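Local coordinates for protein MATE family efflux transporter (Vibrio cholerae, PDB 6IDP) that probably exports drugs and other toxic compounds across the bacterial membrane, changing conformation in a proton-dependent way, at residues Q57-I60 and I61-V65; A192-A195 and T196-F200. All coordinates share one frame; numbering follows the deposited sequence.

Interaction 1: residues Q57-I60 and I61-V65; sequences QMVI and IGIQV. With OLC ((2R)-2,3-dihydroxypropyl (9Z)-octadec-9-enoate), chain B.
Gln57 and Ile61 sit one turn apart on helix 54-80, their side chains running alongside each other in the same direction. Gln57 CG meets Ile61 CG1 at 4.1 Å, methylene against methylene, and the same CG1 lies 3.1 Å from Gln57 O, a snug fit against the carbonyl. Val59 and Ile63 make a similar pair on another flank, with Val59 CG1 4.1 Å from Ile63 CD1. Ile60 and Gln64 are set askew instead: the branch methyl Ile60 CG2 comes 4.1 Å from Gln64 OE1, so that pair joins a hydrocarbon to an amide.

The backbone carries the regular bonding. Ile61 N reaches Gln57 O at 2.8 Å in a fairly straight bond (166° at the hydrogen), and Gly62 and Gln64 bond likewise to Met58 O and Ile60 O. Ile63 N is more bent in its bond to Val59 O (141°) and adds a weak second one to Ile60 O.

Lipid makes up the third kind of contact. With CG held between the backbone N and the carbonyl carbon (chi1 78°), the extended Gln64 chain lays its amide against the monoolein of chain B, NE2 lying 3.3 Å from lipid C15. Ile61 CD1 touches C12 of that tail at 3.8 Å, while Val65 CG2 meets C8, also at 3.8 Å.

Around this stretch, Gln57 and Gln64 face helix 124-156, Ile60 packs on helix 84-111, and Met58, Ile63 and Val65 touch helix 226-259, on residues in the second MatE range. What results is a regular stretch of alpha helix, bonded i to i+4, in a transmembrane helix partly buried in the all-helical MATE fold, with a lipid tail along one side.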
ATOM      1  N   GLN A  57      -3.410   2.886 -12.886  1.00 53.13           N
ATOM      2  CA  GLN A  57      -3.741   3.178 -11.498  1.00 48.99           C
ATOM      3  C   GLN A  57      -2.584   2.818 -10.576  1.00 46.06           C
ATOM      4  O   GLN A  57      -2.274   3.558  -9.643  1.00 42.45           O
ATOM      5  CB  GLN A  57      -5.001   2.424 -11.072  1.00 50.40           C
ATOM      6  CG  GLN A  57      -5.484   2.752  -9.669  1.00 55.53           C
ATOM      7  CD  GLN A  57      -6.656   1.890  -9.249  1.00 68.43           C
ATOM      8  OE1 GLN A  57      -6.562   0.664  -9.226  1.00 74.62           O
ATOM      9  NE2 GLN A  57      -7.775   2.529  -8.923  1.00 73.91           N
ATOM     10  N   MET A  58      -1.952   1.677 -10.842  1.00 46.22           N
ATOM     11  CA  MET A  58      -0.825   1.220 -10.036  1.00 53.37           C
ATOM     12  C   MET A  58       0.303   2.241 -10.044  1.00 53.36           C
ATOM     13  O   MET A  58       0.960   2.463  -9.024  1.00 50.33           O
ATOM     14  CB  MET A  58      -0.303  -0.125 -10.542  1.00 62.24           C
ATOM     15  CG  MET A  58      -1.252  -1.291 -10.339  1.00 68.20           C
ATOM     16  SD  MET A  58      -0.402  -2.862 -10.581  1.00107.59           S
ATOM     17  CE  MET A  58       0.395  -2.571 -12.157  1.00 63.16           C
ATOM     18  N   VAL A  59       0.518   2.858 -11.202  1.00 55.00           N
ATOM     19  CA  VAL A  59       1.542   3.882 -11.353  1.00 59.08           C
ATOM     20  C   VAL A  59       1.245   5.100 -10.481  1.00 58.49           C
ATOM     21  O   VAL A  59       2.125   5.591  -9.773  1.00 59.16           O
ATOM     22  CB  VAL A  59       1.676   4.317 -12.825  1.00 63.05           C
ATOM     23  CG1 VAL A  59       2.466   5.612 -12.936  1.00 61.50           C
ATOM     24  CG2 VAL A  59       2.331   3.211 -13.640  1.00 64.50           C
ATOM     25  N   ILE A  60       0.005   5.579 -10.528  1.00 52.19           N
ATOM     26  CA  ILE A  60      -0.398   6.720  -9.715  1.00 46.03           C
ATOM     27  C   ILE A  60      -0.299   6.386  -8.230  1.00 47.43           C
ATOM     28  O   ILE A  60       0.198   7.186  -7.437  1.00 44.28           O
ATOM     29  CB  ILE A  60      -1.839   7.175 -10.025  1.00 42.64           C
ATOM     30  CG1 ILE A  60      -2.021   7.411 -11.524  1.00 56.36           C
ATOM     31  CG2 ILE A  60      -2.184   8.431  -9.233  1.00 31.68           C
ATOM     32  CD1 ILE A  60      -1.069   8.426 -12.101  1.00 61.53           C
ATOM     33  N   ILE A  61      -0.773   5.200  -7.865  1.00 47.70           N
ATOM     34  CA  ILE A  61      -0.735   4.760  -6.477  1.00 44.95           C
ATOM     35  C   ILE A  61       0.708   4.622  -5.998  1.00 43.53           C
ATOM     36  O   ILE A  61       1.049   5.074  -4.905  1.00 40.50           O
ATOM     37  CB  ILE A  61      -1.478   3.423  -6.287  1.00 41.03           C
ATOM     38  CG1 ILE A  61      -2.963   3.597  -6.611  1.00 38.20           C
ATOM     39  CG2 ILE A  61      -1.313   2.916  -4.862  1.00 43.06           C
ATOM     40  CD1 ILE A  61      -3.635   4.701  -5.824  1.00 37.36           C
ATOM     41  N   GLY A  62       1.554   4.017  -6.829  1.00 41.66           N
ATOM     42  CA  GLY A  62       2.964   3.880  -6.514  1.00 41.74           C
ATOM     43  C   GLY A  62       3.645   5.218  -6.291  1.00 45.98           C
ATOM     44  O   GLY A  62       4.546   5.340  -5.461  1.00 52.82           O
ATOM     45  N   ILE A  63       3.204   6.229  -7.030  1.00 44.48           N
ATOM     46  CA  ILE A  63       3.771   7.565  -6.917  1.00 41.63           C
ATOM     47  C   ILE A  63       3.318   8.261  -5.634  1.00 34.95           C
ATOM     48  O   ILE A  63       4.138   8.817  -4.902  1.00 41.26           O
ATOM     49  CB  ILE A  63       3.402   8.426  -8.142  1.00 43.98           C
ATOM     50  CG1 ILE A  63       4.248   8.011  -9.348  1.00 51.85           C
ATOM     51  CG2 ILE A  63       3.596   9.905  -7.845  1.00 36.05           C
ATOM     52  CD1 ILE A  63       3.842   8.677 -10.645  1.00 54.73           C
ATOM     53  N   GLN A  64       2.019   8.214  -5.351  1.00 30.85           N
ATOM     54  CA  GLN A  64       1.481   8.896  -4.181  1.00 35.01           C
ATOM     55  C   GLN A  64       1.921   8.217  -2.881  1.00 35.04           C
ATOM     56  O   GLN A  64       2.087   8.882  -1.857  1.00 34.11           O
ATOM     57  CB  GLN A  64      -0.050   8.979  -4.254  1.00 34.55           C
ATOM     58  CG  GLN A  64      -0.792   7.701  -3.900  1.00 39.34           C
ATOM     59  CD  GLN A  64      -2.292   7.838  -4.074  1.00 44.44           C
ATOM     60  OE1 GLN A  64      -2.782   8.083  -5.177  1.00 46.78           O
ATOM     61  NE2 GLN A  64      -3.030   7.682  -2.984  1.00 43.00           N
ATOM     62  N   VAL A  65       2.118   6.902  -2.922  1.00 26.29           N
ATOM     63  CA  VAL A  65       2.592   6.182  -1.744  1.00 41.66           C
ATOM     64  C   VAL A  65       4.052   6.544  -1.474  1.00 33.31           C
ATOM     65  O   VAL A  65       4.433   6.791  -0.330  1.00 32.70           O
ATOM     66  CB  VAL A  65       2.438   4.655  -1.901  1.00 44.31           C
ATOM     67  CG1 VAL A  65       3.238   3.920  -0.836  1.00 40.85           C
ATOM     68  CG2 VAL A  65       0.970   4.267  -1.809  1.00 40.42           C
TER
HETATM   69  C18 OLC B 501      -8.508   7.759   0.744  1.00 54.74           C
HETATM   70  C10 OLC B 501      -3.551   2.909  -0.478  1.00 69.11           C
HETATM   71  C9  OLC B 501      -2.783   2.351   0.481  1.00 67.69           C
HETATM   72  C17 OLC B 501      -7.130   7.670   0.124  1.00 57.25           C
HETATM   73  C11 OLC B 501      -3.074   4.136  -1.222  1.00 69.06           C
HETATM   74  C8  OLC B 501      -1.436   2.947   0.825  1.00 66.55           C
HETATM   75  C16 OLC B 501      -7.237   7.840  -1.376  1.00 62.56           C
HETATM   76  C12 OLC B 501      -4.189   4.670  -2.097  1.00 71.69           C
HETATM   77  C15 OLC B 501      -6.149   7.045  -2.069  1.00 65.63           C
HETATM   78  C13 OLC B 501      -5.458   4.797  -1.282  1.00 73.65           C
HETATM   79  C14 OLC B 501      -6.499   5.572  -2.062  1.00 71.61           C

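Interaction 2: residues A192-A195 and T196-F200; sequences AAIA and TIIAF. With OLC ((2R)-2,3-dihydroxypropyl (9Z)-octadec-9-enoate), chain O; OLC ((2R)-2,3-dihydroxypropyl (9Z)-octadec-9-enoate), chain B.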
ATOM      1  N   ALA A 192     -18.999   5.765 -11.593  1.00 51.78           N
ATOM      2  CA  ALA A 192     -18.166   5.243 -10.517  1.00 48.80           C
ATOM      3  C   ALA A 192     -17.055   6.226 -10.164  1.00 46.96           C
ATOM      4  O   ALA A 192     -16.750   6.436  -8.989  1.00 47.68           O
ATOM      5  CB  ALA A 192     -17.578   3.898 -10.907  1.00 48.39           C
ATOM      6  N   ALA A 193     -16.454   6.823 -11.188  1.00 42.12           N
ATOM      7  CA  ALA A 193     -15.385   7.791 -10.996  1.00 42.01           C
ATOM      8  C   ALA A 193     -15.922   9.075 -10.371  1.00 41.51           C
ATOM      9  O   ALA A 193     -15.275   9.675  -9.510  1.00 42.30           O
ATOM     10  CB  ALA A 193     -14.698   8.087 -12.317  1.00 44.50           C
ATOM     11  N   ILE A 194     -17.105   9.490 -10.815  1.00 40.48           N
ATOM     12  CA  ILE A 194     -17.761  10.677 -10.277  1.00 42.11           C
ATOM     13  C   ILE A 194     -18.116  10.483  -8.805  1.00 44.53           C
ATOM     14  O   ILE A 194     -17.940  11.391  -7.990  1.00 42.81           O
ATOM     15  CB  ILE A 194     -19.028  11.021 -11.078  1.00 42.88           C
ATOM     16  CG1 ILE A 194     -18.660  11.355 -12.523  1.00 46.53           C
ATOM     17  CG2 ILE A 194     -19.781  12.178 -10.436  1.00 45.49           C
ATOM     18  CD1 ILE A 194     -19.844  11.450 -13.451  1.00 54.81           C
ATOM     19  N   ALA A 195     -18.604   9.293  -8.465  1.00 45.16           N
ATOM     20  CA  ALA A 195     -18.902   8.960  -7.076  1.00 48.09           C
ATOM     21  C   ALA A 195     -17.639   9.029  -6.219  1.00 43.61           C
ATOM     22  O   ALA A 195     -17.683   9.439  -5.060  1.00 44.24           O
ATOM     23  CB  ALA A 195     -19.537   7.580  -6.984  1.00 40.97           C
ATOM     24  N   THR A 196     -16.513   8.630  -6.803  1.00 40.30           N
ATOM     25  CA  THR A 196     -15.231   8.671  -6.111  1.00 35.63           C
ATOM     26  C   THR A 196     -14.745  10.110  -5.908  1.00 32.77           C
ATOM     27  O   THR A 196     -14.231  10.451  -4.839  1.00 34.80           O
ATOM     28  CB  THR A 196     -14.160   7.871  -6.879  1.00 40.23           C
ATOM     29  OG1 THR A 196     -14.583   6.509  -7.014  1.00 49.22           O
ATOM     30  CG2 THR A 196     -12.825   7.909  -6.144  1.00 34.21           C
ATOM     31  N   ILE A 197     -14.911  10.950  -6.926  1.00 32.44           N
ATOM     32  CA  ILE A 197     -14.508  12.351  -6.829  1.00 31.06           C
ATOM     33  C   ILE A 197     -15.253  13.051  -5.694  1.00 30.62           C
ATOM     34  O   ILE A 197     -14.651  13.770  -4.898  1.00 33.58           O
ATOM     35  CB  ILE A 197     -14.757  13.121  -8.148  1.00 31.73           C
ATOM     36  CG1 ILE A 197     -13.916  12.536  -9.281  1.00 36.16           C
ATOM     37  CG2 ILE A 197     -14.441  14.602  -7.973  1.00 35.16           C
ATOM     38  CD1 ILE A 197     -14.236  13.110 -10.653  1.00 38.79           C
ATOM     39  N   ILE A 198     -16.560  12.829  -5.614  1.00 31.78           N
ATOM     40  CA  ILE A 198     -17.371  13.472  -4.589  1.00 35.47           C
ATOM     41  C   ILE A 198     -17.003  12.966  -3.197  1.00 35.61           C
ATOM     42  O   ILE A 198     -16.816  13.758  -2.274  1.00 35.56           O
ATOM     43  CB  ILE A 198     -18.872  13.250  -4.841  1.00 36.43           C
ATOM     44  CG1 ILE A 198     -19.253  13.796  -6.218  1.00 38.38           C
ATOM     45  CG2 ILE A 198     -19.703  13.918  -3.755  1.00 33.81           C
ATOM     46  CD1 ILE A 198     -20.714  13.645  -6.554  1.00 36.61           C
ATOM     47  N   ALA A 199     -16.886  11.647  -3.059  1.00 31.65           N
ATOM     48  CA  ALA A 199     -16.505  11.026  -1.794  1.00 31.20           C
ATOM     49  C   ALA A 199     -15.161  11.548  -1.283  1.00 34.32           C
ATOM     50  O   ALA A 199     -15.066  12.039  -0.159  1.00 37.62           O
ATOM     51  CB  ALA A 199     -16.457   9.514  -1.945  1.00 32.45           C
ATOM     52  N   PHE A 200     -14.127  11.436  -2.112  1.00 30.38           N
ATOM     53  CA  PHE A 200     -12.802  11.930  -1.756  1.00 29.01           C
ATOM     54  C   PHE A 200     -12.799  13.448  -1.608  1.00 33.96           C
ATOM     55  O   PHE A 200     -12.004  14.004  -0.850  1.00 37.80           O
ATOM     56  CB  PHE A 200     -11.769  11.508  -2.799  1.00 28.17           C
ATOM     57  CG  PHE A 200     -11.364  10.066  -2.706  1.00 33.48           C
ATOM     58  CD1 PHE A 200     -11.618   9.328  -1.561  1.00 44.58           C
ATOM     59  CD2 PHE A 200     -10.720   9.449  -3.764  1.00 36.40           C
ATOM     60  CE1 PHE A 200     -11.238   7.997  -1.480  1.00 46.64           C
ATOM     61  CE2 PHE A 200     -10.333   8.124  -3.686  1.00 39.49           C
ATOM     62  CZ  PHE A 200     -10.592   7.399  -2.544  1.00 38.55           C
TER
HETATM   63  C18 OLC O 514     -12.808   4.812  -2.610  1.00 56.88           C
HETATM   64  C17 OLC O 514     -11.876   3.793  -3.233  1.00 62.52           C
HETATM   65  C16 OLC O 514     -11.027   4.442  -4.304  1.00 61.70           C
HETATM   66  C15 OLC O 514      -9.706   3.710  -4.400  1.00 63.70           C
HETATM   67  C14 OLC O 514      -8.672   4.605  -5.047  1.00 61.64           C
HETATM   68  C18 OLC B 501      -8.508   7.759   0.744  1.00 54.74           C
HETATM   69  C10 OLC B 501      -3.551   2.909  -0.478  1.00 69.11           C
HETATM   70  C9  OLC B 501      -2.783   2.351   0.481  1.00 67.69           C
HETATM   71  C17 OLC B 501      -7.130   7.670   0.124  1.00 57.25           C
HETATM   72  C11 OLC B 501      -3.074   4.136  -1.222  1.00 69.06           C
HETATM   73  C8  OLC B 501      -1.436   2.947   0.825  1.00 66.55           C
HETATM   74  C16 OLC B 501      -7.237   7.840  -1.376  1.00 62.56           C
HETATM   75  C12 OLC B 501      -4.189   4.670  -2.097  1.00 71.69           C
HETATM   76  C15 OLC B 501      -6.149   7.045  -2.069  1.00 65.63           C
HETATM   77  C13 OLC B 501      -5.458   4.797  -1.282  1.00 73.65           C
HETATM   78  C14 OLC B 501      -6.499   5.572  -2.062  1.00 71.61           C
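Thr196 holds OG1 beside its own backbone N and opposite its carbonyl carbon (chi1 -59°), which swings the hydroxyl back over the preceding turn to within 2.9 Å of Ala192 O. Ile198 adopts much the same first torsion (-58°); its CG1 leans over Ile194 O at 3.3 Å, and its extended end brings CD1 4.3 Å from Ile194 CG2, the apolar side-chain contact between the two isoleucines.

Ala192 O accepts the backbone N-H of Thr196, Thr196 N lying 3.1 Å away in a distinctly bent bond. The hydroxyl has a hydrogen bond to Asn174 ND2 on helix 161-184, tying the two helices together. The next three bonds follow the helical pattern: Ile197 to Ala193, Ile198 to Ile194, and Ala199 to Ala195. Ala199 CB rests 3.3 Å from Ala195 O.

The ring of Phe200 lies against two lipid tails. A monoolein of chain B puts C16 over one face of the ring and C18 3.5 Å from CE1, while the tail end of a second monoolein, chain O, approaches obliquely, its C18 3.4 Å from CZ. The ring also touches Thr143 and Leu147 of helix 124-156. On the other flank, Ile194 and Ile198 pack on Phe181 and the small Ala195 lies against Asn174 and Asp178, all on helix 161-184. This is an alanine- and isoleucine-rich stretch of alpha helix in the membrane-embedded MATE bundle, close-packed against neighbouring helices and lined by lipid tails where its phenylalanine projects.

Interaction 1 lies on helix 54-80 and interaction 2 on helix 189-213, with centres 18 Å apart and nearest atoms about 7 Å apart, so the two never touch. The monoolein of chain B bridges them: the stretch from C8 to C15 lies along Ile61, Gln64 and Val65, and its C16 and C18 end runs on to the ring of Phe200. Helix 124-156 is a second shared neighbour, meeting Gln57 and Gln64 of interaction 1 and Ile194, Ile197 and Phe200 of interaction 2. The centre of interaction 1 lies about 9 Å from the centre of the chain, that of interaction 2 about 20 Å.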